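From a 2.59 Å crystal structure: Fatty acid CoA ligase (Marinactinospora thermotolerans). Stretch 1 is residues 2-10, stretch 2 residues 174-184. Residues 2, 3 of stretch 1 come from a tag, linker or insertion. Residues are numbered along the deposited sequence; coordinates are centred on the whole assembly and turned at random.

Stretch 1 2-10: PAMGYARRV
Stretch 2, residues 174-184: SSTAMSACVDA

The contact between these two stretches, 169 or more residues apart in the chain, rests largely on two neighbouring side chains of stretch 1: Tyr6 fits into a hole between residues on the surface of the helix of stretch 2, and Arg9, three residues on, bonds to Ser179 and Asp183. Together they account for most of the area that stretch 1 contributes to the 419 Å² buried between the two.

Stretch 1 begins with a type I beta turn from Pro2 to Gly5, closed by Gly5 N to Pro2 O at 3.0 Å; Pro2 and Ala3 derive from the expression tag. The chain is helical by Gly5 and remains so beyond Val10. Stretch 2 is helical from Ser175 through Ala184 and onward, with Ser174 as N-cap: its side chain (chi1 84°, p) accepts from Ala177 N, Ser174 OG to Ala177 N 2.8 Å. The helices run in the same general direction, their axes inclined by 32° and approaching to 9.1 Å. In register, Ala3 CA lies 5.3 Å from Ser175 CA and Tyr6 CA 5.6 Å from Ser179 CA.

At the start of the contact, the CA-to-CB bond of Ser175 (chi1 m) points toward stretch 1, and Ser175 OG donates a weak hydrogen bond to Ala3 O, 3.1 Å away. The backbones are close here, and Tyr6 CB comes within 3.5 Å of Ser175 O.

Tyr6 (chi1 177°, t; chi2 59°) is buried and sits as a knob among Ser175, Met178, Ser179 and Val182. Met178 CB covers one face of the ring in a CH-pi contact, 3.6 Å from the centroid of the Tyr6 ring and 13° off the normal. The methionine's CA-to-CB bond points toward stretch 1, whereas its end leads away (chi1 m, chi2 m, chi3 -138°). Val182 (chi1 t) meets the ring edge, Val182 CG2 to Tyr6 CE1 3.9 Å. The tyrosine hydroxyl is hydrogen-bonded elsewhere in the structure, so its polar end is satisfied despite burial.

Arg9 extends with chi1 to chi3 all t and chi4 at 161°, carrying its guanidinium across to the more exposed side of stretch 2. Arg9 NH1 donates to Ser179 OG (2.8 Å, 145°), which lies near the guanidinium plane with Ser179 in the t rotamer. Arg9 NH2 forms a salt bridge with Asp183 OD1 (2.9 Å, 176°), while Arg9 NH1 adds a weak bond to Asp183 OD2 (3.3 Å), giving a two-pronged pairing. The CA-to-CB bond of Asp183 (chi1 m, chi2 -57°) points sideways, but the carboxylate comes nearer. Val182 CG1 packs over one guanidinium face, 3.7 Å from Arg9 NH2, so this valine serves both the aromatic and the charged side chain.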

# COMPACT_ATOMS: atom_id res chain seq x y z
N PRO A 2 6.52 -1.61 26.57
CA PRO A 2 5.05 -1.47 26.65
C PRO A 2 4.42 -0.92 25.35
O PRO A 2 4.90 0.08 24.79
CB PRO A 2 4.77 -0.53 27.85
CG PRO A 2 6.04 0.26 28.01
CD PRO A 2 7.15 -0.65 27.50
N ALA A 3 3.29 -1.53 24.94
CA ALA A 3 2.60 -1.31 23.66
C ALA A 3 2.07 0.12 23.47
O ALA A 3 1.93 0.59 22.33
CB ALA A 3 1.47 -2.30 23.54
N MET A 4 1.78 0.82 24.57
CA MET A 4 1.32 2.21 24.54
C MET A 4 2.44 3.16 24.06
O MET A 4 2.19 4.36 23.83
CB MET A 4 0.83 2.68 25.92
CG MET A 4 1.92 2.66 26.98
SD MET A 4 1.59 3.79 28.33
CE MET A 4 1.86 5.37 27.51
N GLY A 5 3.65 2.64 23.94
CA GLY A 5 4.81 3.45 23.60
C GLY A 5 4.69 4.09 22.22
O GLY A 5 5.15 5.23 22.01
N TYR A 6 4.05 3.36 21.29
CA TYR A 6 3.88 3.81 19.90
C TYR A 6 2.95 5.03 19.84
O TYR A 6 3.37 6.09 19.38
CB TYR A 6 3.36 2.69 18.98
CG TYR A 6 3.10 3.17 17.58
CD1 TYR A 6 4.13 3.73 16.82
CD2 TYR A 6 1.84 3.13 17.02
CE1 TYR A 6 3.91 4.23 15.55
CE2 TYR A 6 1.60 3.62 15.74
CZ TYR A 6 2.64 4.18 15.01
OH TYR A 6 2.42 4.66 13.76
N ALA A 7 1.72 4.87 20.30
CA ALA A 7 0.76 5.97 20.31
C ALA A 7 1.38 7.21 20.95
O ALA A 7 1.24 8.32 20.44
CB ALA A 7 -0.51 5.56 21.02
N ARG A 8 2.10 7.02 22.06
CA ARG A 8 2.74 8.13 22.78
C ARG A 8 3.81 8.75 21.89
O ARG A 8 3.96 9.96 21.88
CB ARG A 8 3.33 7.66 24.13
CG ARG A 8 3.72 8.80 25.08
CD ARG A 8 4.61 8.38 26.25
NE ARG A 8 6.05 8.44 25.97
CZ ARG A 8 6.90 9.30 26.54
NH1 ARG A 8 6.44 10.26 27.33
NH2 ARG A 8 8.21 9.17 26.35
N ARG A 9 4.57 7.92 21.15
CA ARG A 9 5.63 8.42 20.26
C ARG A 9 5.04 9.39 19.24
O ARG A 9 5.64 10.44 18.95
CB ARG A 9 6.35 7.29 19.52
CG ARG A 9 7.54 7.77 18.69
CD ARG A 9 8.12 6.64 17.85
NE ARG A 9 9.18 7.11 16.97
CZ ARG A 9 10.09 6.31 16.41
NH1 ARG A 9 9.98 4.99 16.51
NH2 ARG A 9 11.10 6.86 15.77
N VAL A 10 3.88 9.02 18.70
CA VAL A 10 3.23 9.80 17.68
C VAL A 10 2.75 11.11 18.31
O VAL A 10 3.10 12.19 17.85
CB VAL A 10 2.09 9.02 17.01
CG1 VAL A 10 1.41 9.87 15.96
CG2 VAL A 10 2.56 7.68 16.42
N SER A 174 2.11 -5.34 15.44
CA SER A 174 2.41 -4.96 16.80
C SER A 174 2.64 -3.45 16.88
O SER A 174 2.97 -2.81 15.88
CB SER A 174 3.59 -5.73 17.31
OG SER A 174 4.82 -5.10 16.94
N SER A 175 2.49 -2.91 18.08
CA SER A 175 2.85 -1.53 18.35
C SER A 175 4.35 -1.33 18.10
O SER A 175 4.77 -0.24 17.71
CB SER A 175 2.47 -1.12 19.75
OG SER A 175 1.06 -1.09 19.89
N THR A 176 5.16 -2.37 18.33
CA THR A 176 6.60 -2.30 18.12
C THR A 176 6.91 -2.17 16.63
O THR A 176 7.76 -1.38 16.23
CB THR A 176 7.34 -3.55 18.61
OG1 THR A 176 6.96 -3.78 19.96
CG2 THR A 176 8.84 -3.40 18.52
N ALA A 177 6.22 -2.99 15.83
CA ALA A 177 6.38 -3.01 14.40
C ALA A 177 6.04 -1.63 13.80
O ALA A 177 6.77 -1.14 12.95
CB ALA A 177 5.53 -4.12 13.82
N MET A 178 4.95 -1.01 14.27
CA MET A 178 4.52 0.30 13.75
C MET A 178 5.52 1.38 14.16
O MET A 178 5.73 2.34 13.41
CB MET A 178 3.13 0.70 14.25
CG MET A 178 2.01 -0.11 13.61
SD MET A 178 2.26 -0.40 11.83
CE MET A 178 0.58 -0.12 11.25
N SER A 179 6.14 1.23 15.33
CA SER A 179 7.20 2.14 15.76
C SER A 179 8.41 2.00 14.82
O SER A 179 9.02 3.00 14.45
CB SER A 179 7.60 1.91 17.20
OG SER A 179 8.44 2.97 17.66
N ALA A 180 8.75 0.76 14.45
CA ALA A 180 9.88 0.51 13.56
C ALA A 180 9.62 1.18 12.20
O ALA A 180 10.56 1.69 11.58
CB ALA A 180 10.12 -0.98 13.41
N CYS A 181 8.36 1.19 11.76
CA CYS A 181 7.96 1.80 10.49
C CYS A 181 8.28 3.30 10.49
O CYS A 181 8.59 3.84 9.45
CB CYS A 181 6.48 1.60 10.21
SG CYS A 181 6.09 -0.12 9.79
N VAL A 182 8.22 3.95 11.65
CA VAL A 182 8.57 5.37 11.70
C VAL A 182 10.06 5.52 11.36
O VAL A 182 10.45 6.41 10.59
CB VAL A 182 8.21 6.02 13.05
CG1 VAL A 182 8.57 7.49 13.08
CG2 VAL A 182 6.73 5.84 13.38
N ASP A 183 10.88 4.63 11.92
CA ASP A 183 12.34 4.69 11.73
C ASP A 183 12.69 4.40 10.26
O ASP A 183 13.55 5.07 9.67
CB ASP A 183 13.05 3.76 12.71
CG ASP A 183 12.84 4.13 14.17
OD1 ASP A 183 13.16 5.28 14.53
OD2 ASP A 183 12.35 3.26 14.94
N ALA A 184 12.00 3.42 9.68
CA ALA A 184 12.09 3.10 8.26
C ALA A 184 11.70 4.32 7.42
O ALA A 184 12.47 4.74 6.54
CB ALA A 184 11.22 1.92 7.96